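Local coordinates for TbpB (Actinobacillus pleuropneumoniae, PDB 3HOL), which probably binds host transferrin at the bacterial surface as the lipoprotein part of a receptor for iron acquisition, at residues N65-K75 / Y88-E99; Q385-V393 / F453-Y462. All coordinates share one frame; numbering follows the deposited sequence.

Interaction 1: residues N65-K75 / Y88-E99; sequences NSSKYNYPDIK and YVIDGEHSGSNE
Tyr88 lies beneath the side chain of Lys75, whose CB sits over the centre of the phenol ring, 3.6 Å from its centroid, a CH-pi contact. With CG anti to the backbone N (chi1 -166°), the lysine chain runs on extended across the ring, and its NZ forms a salt bridge with Asp127. A water links Asp73 OD1 to Tyr88 OH.

Strands 72-74 and 88-91 pair antiparallel: Asp73 and Ile90 exchange both backbone bonds, Lys75 N reaches Tyr88 O, and Gly92 N donates to Tyr71 O. Asp91, the last residue of its strand, brings its carboxylate to the backbone of the loop that leads into 72-74. Asn70 N meets its OD2 at 2.8 Å and Tyr71 N its OD1, each from above the carboxylate plane. Glu93 N reaches OD1 from the face opposite Tyr71 N, closing an Asx turn. The Tyr69 side chain slides past Asp91 in the opposite direction, its ring nearly parallel to that carboxylate (planes 3° apart), and sends its hydroxyl to Glu99 OE2, 2.7 Å away. Asn65 ND2 grips that same oxygen from the other face at 2.9 Å, fixing the carboxylate between two donors. The whole is an antiparallel beta hairpin at the edge of a five-stranded sheet.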
loop_
_atom_site.group_PDB
_atom_site.type_symbol
_atom_site.label_atom_id
_atom_site.label_comp_id
_atom_site.label_asym_id
_atom_site.label_seq_id
_atom_site.Cartn_x
_atom_site.Cartn_y
_atom_site.Cartn_z
ATOM N N ASN A 65 -12.627 24.567 3.454
ATOM C CA ASN A 65 -13.761 24.968 2.630
ATOM C C ASN A 65 -15.037 25.016 3.455
ATOM O O ASN A 65 -15.877 25.904 3.273
ATOM C CB ASN A 65 -13.997 23.947 1.511
ATOM C CG ASN A 65 -13.174 24.208 0.271
ATOM O OD1 ASN A 65 -12.060 24.731 0.342
ATOM N ND2 ASN A 65 -13.707 23.818 -0.880
ATOM N N SER A 66 -15.178 24.041 4.356
ATOM C CA SER A 66 -16.412 23.860 5.111
ATOM C C SER A 66 -16.739 24.967 6.120
ATOM O O SER A 66 -17.896 25.126 6.526
ATOM C CB SER A 66 -16.441 22.473 5.767
ATOM O OG SER A 66 -15.670 22.438 6.959
ATOM N N SER A 67 -15.726 25.739 6.513
ATOM C CA SER A 67 -15.938 26.918 7.362
ATOM C C SER A 67 -16.879 27.955 6.751
ATOM O O SER A 67 -17.445 28.749 7.481
ATOM C CB SER A 67 -14.605 27.599 7.686
ATOM O OG SER A 67 -14.093 28.260 6.527
ATOM N N LYS A 68 -17.034 27.956 5.428
ATOM C CA LYS A 68 -17.926 28.903 4.745
ATOM C C LYS A 68 -19.328 28.352 4.538
ATOM O O LYS A 68 -20.189 29.052 3.975
ATOM C CB LYS A 68 -17.369 29.292 3.355
ATOM C CG LYS A 68 -16.018 30.055 3.342
ATOM C CD LYS A 68 -15.275 29.692 2.028
ATOM C CE LYS A 68 -14.276 30.750 1.533
ATOM N NZ LYS A 68 -13.185 30.978 2.529
ATOM N N TYR A 69 -19.579 27.106 4.934
ATOM C CA TYR A 69 -20.899 26.489 4.698
ATOM C C TYR A 69 -21.947 27.071 5.628
ATOM O O TYR A 69 -21.646 27.435 6.750
ATOM C CB TYR A 69 -20.826 24.979 4.974
ATOM C CG TYR A 69 -20.039 24.172 3.968
ATOM C CD1 TYR A 69 -19.354 24.789 2.905
ATOM C CD2 TYR A 69 -19.945 22.773 4.112
ATOM C CE1 TYR A 69 -18.599 24.018 2.000
ATOM C CE2 TYR A 69 -19.208 22.000 3.212
ATOM C CZ TYR A 69 -18.525 22.640 2.165
ATOM O OH TYR A 69 -17.794 21.903 1.276
ATOM N N ASN A 70 -23.191 27.113 5.194
ATOM C CA ASN A 70 -24.274 27.580 6.062
ATOM C C ASN A 70 -24.395 26.810 7.359
ATOM O O ASN A 70 -24.566 27.405 8.407
ATOM C CB ASN A 70 -25.604 27.579 5.305
ATOM C CG ASN A 70 -25.612 28.599 4.185
ATOM O OD1 ASN A 70 -25.721 28.261 3.012
ATOM N ND2 ASN A 70 -25.471 29.853 4.549
ATOM N N TYR A 71 -24.318 25.485 7.269
ATOM C CA TYR A 71 -24.318 24.609 8.437
ATOM C C TYR A 71 -23.304 23.517 8.161
ATOM O O TYR A 71 -23.656 22.521 7.516
ATOM C CB TYR A 71 -25.708 23.995 8.649
ATOM C CG TYR A 71 -25.838 23.330 9.995
ATOM C CD1 TYR A 71 -26.449 24.003 11.076
ATOM C CD2 TYR A 71 -25.316 22.036 10.215
ATOM C CE1 TYR A 71 -26.561 23.390 12.332
ATOM C CE2 TYR A 71 -25.409 21.426 11.463
ATOM C CZ TYR A 71 -26.036 22.101 12.507
ATOM O OH TYR A 71 -26.127 21.488 13.734
ATOM N N PRO A 72 -22.030 23.709 8.604
ATOM C CA PRO A 72 -21.011 22.705 8.273
ATOM C C PRO A 72 -21.373 21.394 8.939
ATOM O O PRO A 72 -21.657 21.359 10.147
ATOM C CB PRO A 72 -19.705 23.268 8.873
ATOM C CG PRO A 72 -20.007 24.815 9.093
ATOM C CD PRO A 72 -21.495 24.861 9.367
ATOM N N ASP A 73 -21.407 20.322 8.163
ATOM C CA ASP A 73 -21.746 19.023 8.735
ATOM C C ASP A 73 -20.716 17.992 8.294
ATOM O O ASP A 73 -20.789 17.455 7.200
ATOM C CB ASP A 73 -23.162 18.617 8.346
ATOM C CG ASP A 73 -23.591 17.302 9.004
ATOM O OD1 ASP A 73 -22.760 16.646 9.682
ATOM O OD2 ASP A 73 -24.754 16.926 8.831
ATOM N N ILE A 74 -19.727 17.779 9.161
ATOM C CA ILE A 74 -18.647 16.822 8.922
ATOM C C ILE A 74 -18.995 15.569 9.710
ATOM O O ILE A 74 -19.244 15.636 10.926
ATOM C CB ILE A 74 -17.317 17.395 9.436
ATOM C CG1 ILE A 74 -16.931 18.610 8.570
ATOM C CG2 ILE A 74 -16.150 16.308 9.463
ATOM C CD1 ILE A 74 -15.879 19.449 9.223
ATOM N N LYS A 75 -19.073 14.439 9.031
ATOM C CA LYS A 75 -19.532 13.240 9.729
ATOM C C LYS A 75 -18.529 12.953 10.819
ATOM O O LYS A 75 -17.332 13.028 10.599
ATOM C CB LYS A 75 -19.596 12.042 8.811
ATOM C CG LYS A 75 -20.400 10.860 9.449
ATOM C CD LYS A 75 -20.167 9.565 8.637
ATOM C CE LYS A 75 -21.007 8.415 9.182
ATOM N NZ LYS A 75 -20.659 7.169 8.422
ATOM N N TYR A 88 -18.445 12.177 5.103
ATOM C CA TYR A 88 -18.771 13.283 4.217
ATOM C C TYR A 88 -18.413 14.593 4.929
ATOM O O TYR A 88 -18.218 14.615 6.152
ATOM C CB TYR A 88 -20.277 13.251 3.872
ATOM C CG TYR A 88 -21.194 13.076 5.087
ATOM C CD1 TYR A 88 -21.463 14.153 5.968
ATOM C CD2 TYR A 88 -21.764 11.828 5.372
ATOM C CE1 TYR A 88 -22.277 13.960 7.109
ATOM C CE2 TYR A 88 -22.612 11.636 6.494
ATOM C CZ TYR A 88 -22.855 12.709 7.331
ATOM O OH TYR A 88 -23.667 12.508 8.389
ATOM N N VAL A 89 -18.338 15.663 4.145
ATOM C CA VAL A 89 -18.089 17.014 4.613
ATOM C C VAL A 89 -19.106 17.794 3.772
ATOM O O VAL A 89 -18.897 17.984 2.583
ATOM C CB VAL A 89 -16.621 17.480 4.283
ATOM C CG1 VAL A 89 -16.392 18.998 4.585
ATOM C CG2 VAL A 89 -15.619 16.660 5.041
ATOM N N ILE A 90 -20.240 18.166 4.352
ATOM C CA ILE A 90 -21.287 18.824 3.551
ATOM C C ILE A 90 -21.896 20.047 4.241
ATOM O O ILE A 90 -21.718 20.262 5.456
ATOM C CB ILE A 90 -22.435 17.880 3.166
ATOM C CG1 ILE A 90 -23.230 17.427 4.417
ATOM C CG2 ILE A 90 -21.929 16.665 2.297
ATOM C CD1 ILE A 90 -24.465 16.466 4.150
ATOM N N ASP A 91 -22.581 20.860 3.449
ATOM C CA ASP A 91 -23.438 21.920 3.996
ATOM C C ASP A 91 -24.781 21.302 4.262
ATOM O O ASP A 91 -25.479 20.907 3.314
ATOM C CB ASP A 91 -23.573 23.063 2.973
ATOM C CG ASP A 91 -24.124 24.346 3.597
ATOM O OD1 ASP A 91 -24.778 24.262 4.650
ATOM O OD2 ASP A 91 -23.865 25.439 3.038
ATOM N N GLY A 92 -25.160 21.205 5.537
ATOM C CA GLY A 92 -26.492 20.665 5.876
ATOM C C GLY A 92 -27.653 21.642 5.707
ATOM O O GLY A 92 -28.805 21.308 5.949
ATOM N N GLU A 93 -27.354 22.866 5.295
ATOM C CA GLU A 93 -28.407 23.851 4.977
ATOM C C GLU A 93 -27.967 24.500 3.660
ATOM O O GLU A 93 -27.825 25.736 3.524
ATOM C CB GLU A 93 -28.542 24.882 6.118
ATOM C CG GLU A 93 -29.313 24.341 7.329
ATOM C CD GLU A 93 -29.294 25.307 8.533
ATOM O OE1 GLU A 93 -28.973 26.489 8.364
ATOM O OE2 GLU A 93 -29.572 24.881 9.657
ATOM N N HIS A 94 -27.781 23.634 2.674
ATOM C CA HIS A 94 -27.230 24.047 1.403
ATOM C C HIS A 94 -28.250 24.933 0.638
ATOM O O HIS A 94 -29.438 24.653 0.633
ATOM C CB HIS A 94 -26.904 22.803 0.582
ATOM C CG HIS A 94 -26.439 23.113 -0.797
ATOM N ND1 HIS A 94 -25.218 23.687 -1.058
ATOM C CD2 HIS A 94 -27.048 22.968 -1.987
ATOM C CE1 HIS A 94 -25.078 23.843 -2.359
ATOM N NE2 HIS A 94 -26.173 23.415 -2.942
ATOM N N SER A 95 -27.749 25.990 0.002
ATOM C CA SER A 95 -28.602 26.957 -0.694
ATOM C C SER A 95 -27.742 27.617 -1.753
ATOM O O SER A 95 -26.557 27.883 -1.524
ATOM C CB SER A 95 -29.081 28.059 0.281
ATOM O OG SER A 95 -30.139 28.826 -0.325
ATOM N N GLY A 96 -28.343 27.897 -2.901
ATOM C CA GLY A 96 -27.688 28.698 -3.919
ATOM C C GLY A 96 -26.593 27.921 -4.646
ATOM O O GLY A 96 -26.521 26.677 -4.603
ATOM N N SER A 97 -25.706 28.672 -5.274
ATOM C CA SER A 97 -24.676 28.087 -6.120
ATOM C C SER A 97 -23.410 27.703 -5.344
ATOM O O SER A 97 -22.471 27.182 -5.930
ATOM C CB SER A 97 -24.331 29.075 -7.240
ATOM O OG SER A 97 -23.875 30.288 -6.664
ATOM N N ASN A 98 -23.358 27.934 -4.040
ATOM C CA ASN A 98 -22.178 27.514 -3.280
ATOM C C ASN A 98 -22.094 25.973 -3.336
ATOM O O ASN A 98 -23.053 25.316 -3.736
ATOM C CB ASN A 98 -22.192 28.067 -1.866
ATOM C CG ASN A 98 -21.757 29.546 -1.807
ATOM O OD1 ASN A 98 -21.346 30.151 -2.814
ATOM N ND2 ASN A 98 -21.803 30.103 -0.632
ATOM N N GLU A 99 -20.940 25.422 -3.005
ATOM C CA GLU A 99 -20.757 23.961 -3.118
ATOM C C GLU A 99 -21.537 23.223 -2.046
ATOM O O GLU A 99 -21.770 23.779 -0.974
ATOM C CB GLU A 99 -19.282 23.618 -3.044
ATOM C CG GLU A 99 -18.607 23.887 -1.716
ATOM C CD GLU A 99 -17.143 23.389 -1.727
ATOM O OE1 GLU A 99 -16.618 23.036 -2.809
ATOM O OE2 GLU A 99 -16.541 23.340 -0.651
HETATM O O HOH W 1 -23.366 14.110 10.421
HETATM O O HOH W 2 -16.427 13.038 7.791
#

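Interaction 2: residues Q385-V393 / F453-Y462; sequences QVSKENNWV and FALDSGSSRY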
loop_
_atom_site.group_PDB
_atom_site.type_symbol
_atom_site.label_atom_id
_atom_site.label_comp_id
_atom_site.label_asym_id
_atom_site.label_seq_id
_atom_site.Cartn_x
_atom_site.Cartn_y
_atom_site.Cartn_z
ATOM N N GLN A 385 26.000 1.142 3.820
ATOM C CA GLN A 385 26.979 2.058 4.349
ATOM C C GLN A 385 27.424 1.566 5.710
ATOM O O GLN A 385 26.611 1.131 6.534
ATOM C CB GLN A 385 26.403 3.456 4.419
ATOM C CG GLN A 385 27.420 4.488 4.761
ATOM C CD GLN A 385 26.764 5.811 5.018
ATOM O OE1 GLN A 385 26.149 6.378 4.124
ATOM N NE2 GLN A 385 26.869 6.304 6.244
ATOM N N VAL A 386 28.743 1.578 5.913
ATOM C CA VAL A 386 29.330 1.209 7.184
ATOM C C VAL A 386 30.154 2.403 7.639
ATOM O O VAL A 386 30.898 2.970 6.841
ATOM C CB VAL A 386 30.192 -0.064 7.100
ATOM C CG1 VAL A 386 30.663 -0.461 8.498
ATOM C CG2 VAL A 386 29.418 -1.257 6.458
ATOM N N SER A 387 30.007 2.787 8.911
ATOM C CA SER A 387 30.663 4.010 9.434
ATOM C C SER A 387 31.303 3.840 10.798
ATOM O O SER A 387 30.742 3.173 11.695
ATOM C CB SER A 387 29.671 5.180 9.530
ATOM O OG SER A 387 29.200 5.547 8.257
ATOM N N LYS A 388 32.463 4.487 10.954
ATOM C CA LYS A 388 33.141 4.588 12.232
ATOM C C LYS A 388 33.839 5.928 12.261
ATOM O O LYS A 388 33.165 6.957 12.198
ATOM C CB LYS A 388 34.149 3.464 12.388
ATOM C CG LYS A 388 33.669 2.412 13.317
ATOM C CD LYS A 388 34.150 2.628 14.707
ATOM C CE LYS A 388 35.007 1.462 15.130
ATOM N NZ LYS A 388 35.606 1.720 16.473
ATOM N N GLU A 389 35.177 5.938 12.321
ATOM C CA GLU A 389 35.927 7.200 12.048
ATOM C C GLU A 389 35.793 7.580 10.572
ATOM O O GLU A 389 35.759 8.759 10.211
ATOM C CB GLU A 389 37.406 7.076 12.419
ATOM C CG GLU A 389 37.650 6.801 13.859
ATOM C CD GLU A 389 37.763 5.323 14.167
ATOM O OE1 GLU A 389 37.273 4.489 13.376
ATOM O OE2 GLU A 389 38.343 4.986 15.217
ATOM N N ASN A 390 35.692 6.565 9.723
ATOM C CA ASN A 390 35.608 6.726 8.273
ATOM C C ASN A 390 34.236 6.262 7.761
ATOM O O ASN A 390 33.453 5.688 8.523
ATOM C CB ASN A 390 36.659 5.825 7.619
ATOM C CG ASN A 390 38.043 6.447 7.576
ATOM O OD1 ASN A 390 38.231 7.633 7.892
ATOM N ND2 ASN A 390 39.028 5.653 7.169
ATOM N N ASN A 391 33.966 6.469 6.471
ATOM C CA ASN A 391 32.808 5.847 5.796
ATOM C C ASN A 391 33.212 4.809 4.735
ATOM O O ASN A 391 34.291 4.921 4.137
ATOM C CB ASN A 391 31.911 6.899 5.125
ATOM C CG ASN A 391 31.290 7.845 6.115
ATOM O OD1 ASN A 391 30.746 7.433 7.156
ATOM N ND2 ASN A 391 31.356 9.143 5.798
ATOM N N TRP A 392 32.334 3.828 4.498
ATOM C CA TRP A 392 32.549 2.770 3.494
ATOM C C TRP A 392 31.186 2.449 2.903
ATOM O O TRP A 392 30.199 2.472 3.634
ATOM C CB TRP A 392 33.122 1.522 4.177
ATOM C CG TRP A 392 33.277 0.285 3.325
ATOM C CD1 TRP A 392 34.440 -0.167 2.726
ATOM C CD2 TRP A 392 32.266 -0.711 3.024
ATOM N NE1 TRP A 392 34.200 -1.353 2.063
ATOM C CE2 TRP A 392 32.881 -1.705 2.228
ATOM C CE3 TRP A 392 30.900 -0.847 3.342
ATOM C CZ2 TRP A 392 32.175 -2.821 1.734
ATOM C CZ3 TRP A 392 30.199 -1.967 2.848
ATOM C CH2 TRP A 392 30.844 -2.931 2.057
ATOM N N VAL A 393 31.130 2.151 1.609
ATOM C CA VAL A 393 29.850 1.882 0.925
ATOM C C VAL A 393 29.929 0.662 -0.004
ATOM O O VAL A 393 31.009 0.300 -0.542
ATOM C CB VAL A 393 29.276 3.103 0.125
ATOM C CG1 VAL A 393 29.172 4.377 1.002
ATOM C CG2 VAL A 393 30.098 3.397 -1.133
ATOM N N PHE A 453 36.895 -5.709 9.432
ATOM C CA PHE A 453 37.467 -5.180 8.204
ATOM C C PHE A 453 37.756 -3.702 8.291
ATOM O O PHE A 453 37.160 -2.994 9.128
ATOM C CB PHE A 453 36.615 -5.534 6.961
ATOM C CG PHE A 453 35.293 -4.804 6.851
ATOM C CD1 PHE A 453 35.183 -3.645 6.066
ATOM C CD2 PHE A 453 34.145 -5.308 7.449
ATOM C CE1 PHE A 453 33.962 -2.971 5.925
ATOM C CE2 PHE A 453 32.901 -4.641 7.302
ATOM C CZ PHE A 453 32.813 -3.473 6.552
ATOM N N ALA A 454 38.677 -3.253 7.433
ATOM C CA ALA A 454 39.160 -1.865 7.442
ATOM C C ALA A 454 38.261 -0.985 6.592
ATOM O O ALA A 454 37.947 -1.337 5.467
ATOM C CB ALA A 454 40.631 -1.778 6.969
ATOM N N LEU A 455 37.836 0.147 7.136
ATOM C CA LEU A 455 36.902 1.024 6.407
ATOM C C LEU A 455 37.531 1.810 5.253
ATOM O O LEU A 455 36.867 2.069 4.222
ATOM C CB LEU A 455 36.140 1.946 7.364
ATOM C CG LEU A 455 35.065 1.280 8.237
ATOM C CD1 LEU A 455 34.163 2.345 8.864
ATOM C CD2 LEU A 455 34.211 0.263 7.462
ATOM N N ASP A 456 38.794 2.190 5.414
ATOM C CA ASP A 456 39.560 2.727 4.290
ATOM C C ASP A 456 40.587 1.692 3.826
ATOM O O ASP A 456 41.534 1.366 4.555
ATOM C CB ASP A 456 40.221 4.054 4.654
ATOM C CG ASP A 456 40.615 4.870 3.425
ATOM O OD1 ASP A 456 40.060 4.628 2.324
ATOM O OD2 ASP A 456 41.475 5.766 3.565
ATOM N N SER A 457 40.371 1.155 2.623
ATOM C CA SER A 457 41.180 0.049 2.085
ATOM C C SER A 457 42.608 0.485 1.711
ATOM O O SER A 457 43.452 -0.362 1.372
ATOM C CB SER A 457 40.465 -0.623 0.886
ATOM N N GLY A 458 42.863 1.801 1.783
ATOM C CA GLY A 458 44.198 2.374 1.570
ATOM C C GLY A 458 45.025 2.716 2.812
ATOM O O GLY A 458 46.257 2.577 2.790
ATOM N N SER A 459 44.375 3.173 3.891
ATOM C CA SER A 459 45.090 3.561 5.124
ATOM C C SER A 459 45.039 2.463 6.198
ATOM O O SER A 459 44.035 1.748 6.310
ATOM C CB SER A 459 44.527 4.875 5.687
ATOM O OG SER A 459 44.434 5.885 4.689
ATOM N N SER A 460 46.115 2.321 6.978
ATOM C CA SER A 460 46.099 1.408 8.143
ATOM C C SER A 460 45.761 2.196 9.424
ATOM O O SER A 460 45.960 1.756 10.565
ATOM C CB SER A 460 47.419 0.648 8.262
ATOM O OG SER A 460 47.244 -0.501 9.077
ATOM N N ARG A 461 45.191 3.363 9.177
ATOM C CA ARG A 461 44.914 4.386 10.148
ATOM C C ARG A 461 44.054 3.998 11.370
ATOM O O ARG A 461 44.413 4.356 12.479
ATOM C CB ARG A 461 44.314 5.560 9.396
ATOM C CG ARG A 461 44.352 6.829 10.168
ATOM C CD ARG A 461 43.903 7.946 9.295
ATOM N NE ARG A 461 44.447 9.202 9.788
ATOM C CZ ARG A 461 45.558 9.769 9.330
ATOM N NH1 ARG A 461 46.259 9.208 8.358
ATOM N NH2 ARG A 461 45.961 10.908 9.837
ATOM N N TYR A 462 42.942 3.282 11.187
ATOM C CA TYR A 462 42.032 2.983 12.324
ATOM C C TYR A 462 41.850 1.484 12.607
ATOM O O TYR A 462 42.204 0.653 11.774
ATOM C CB TYR A 462 40.669 3.667 12.124
ATOM C CG TYR A 462 40.766 5.176 11.974
ATOM C CD1 TYR A 462 41.083 5.991 13.070
ATOM C CD2 TYR A 462 40.546 5.790 10.739
ATOM C CE1 TYR A 462 41.183 7.397 12.940
ATOM C CE2 TYR A 462 40.638 7.190 10.591
ATOM C CZ TYR A 462 40.966 7.973 11.693
ATOM O OH TYR A 462 41.060 9.336 11.555
#
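Leu455 drives its two methyls into the mouth of the turn that joins strands 375-387 and 391-394. CD1 lodges against the backbone at the turn, 3.4 Å from both Lys388 N and Asn390 O, two atoms already hydrogen-bonded to each other. CD2 takes the other direction, to 3.7 Å from Trp392 CB and 3.8 Å from Val386 CG1. Trp392 and Val386 are themselves paired through backbone bonds in both directions, so a single leucine packs against both strands.

Phe453 closes this apolar patch. Its CE1 edge points at the face of the Trp392 five-membered ring in a T-shaped pair, centroids 5.3 Å apart and planes at 64°, while CZ reaches Val386 CG2. Leu455 O lies in the indole plane, at the edge near CD1. The indole is held from elsewhere as well, for its NE1 donates to Asp423.

Toward the tip of the turn the contact becomes polar and solvent-facing, and no hydrogen bond crosses between the segments anywhere. Asn390 lays ND2 against Asp456 CB at 3.2 Å, its amide nearly perpendicular to the Tyr462 ring. The exposed Glu389 folds over that ring: CB stands 3.5 Å from the centroid, almost on the normal, and the bend at chi2 (93°) brings the carboxylate round to lie stacked above the ring, only 17° from parallel. Arg461 CG touches the opposite face of the ring near its rim, so the ring lies between the Glu389 side chain, carboxylate included, and the aliphatic part of Arg461. Here a long connection between strands 441-447 and 470-477 packs against a beta hairpin of the C-terminal beta barrel of a transferrin-binding protein B.

In the fold
The two contacts lie on opposite sides of the chain's centre, with their own centres 62 Å apart and nearest atoms about 43 Å from each other, so they do not touch. In sequence, interaction 1 is complete before interaction 2 begins. The first is local, joining neighbouring strands of a five-stranded sheet; the second spans 60 residues, bringing a connecting loop back to a hairpin of the barrel. Their chemistry differs too: backbone pairing and shared carboxylate oxygens at 65-75/88-99, apolar and aromatic packing at 385-393/453-462. Such a separation fits the protein's division into N and C lobes, and neither contact includes a bound ligand or metal.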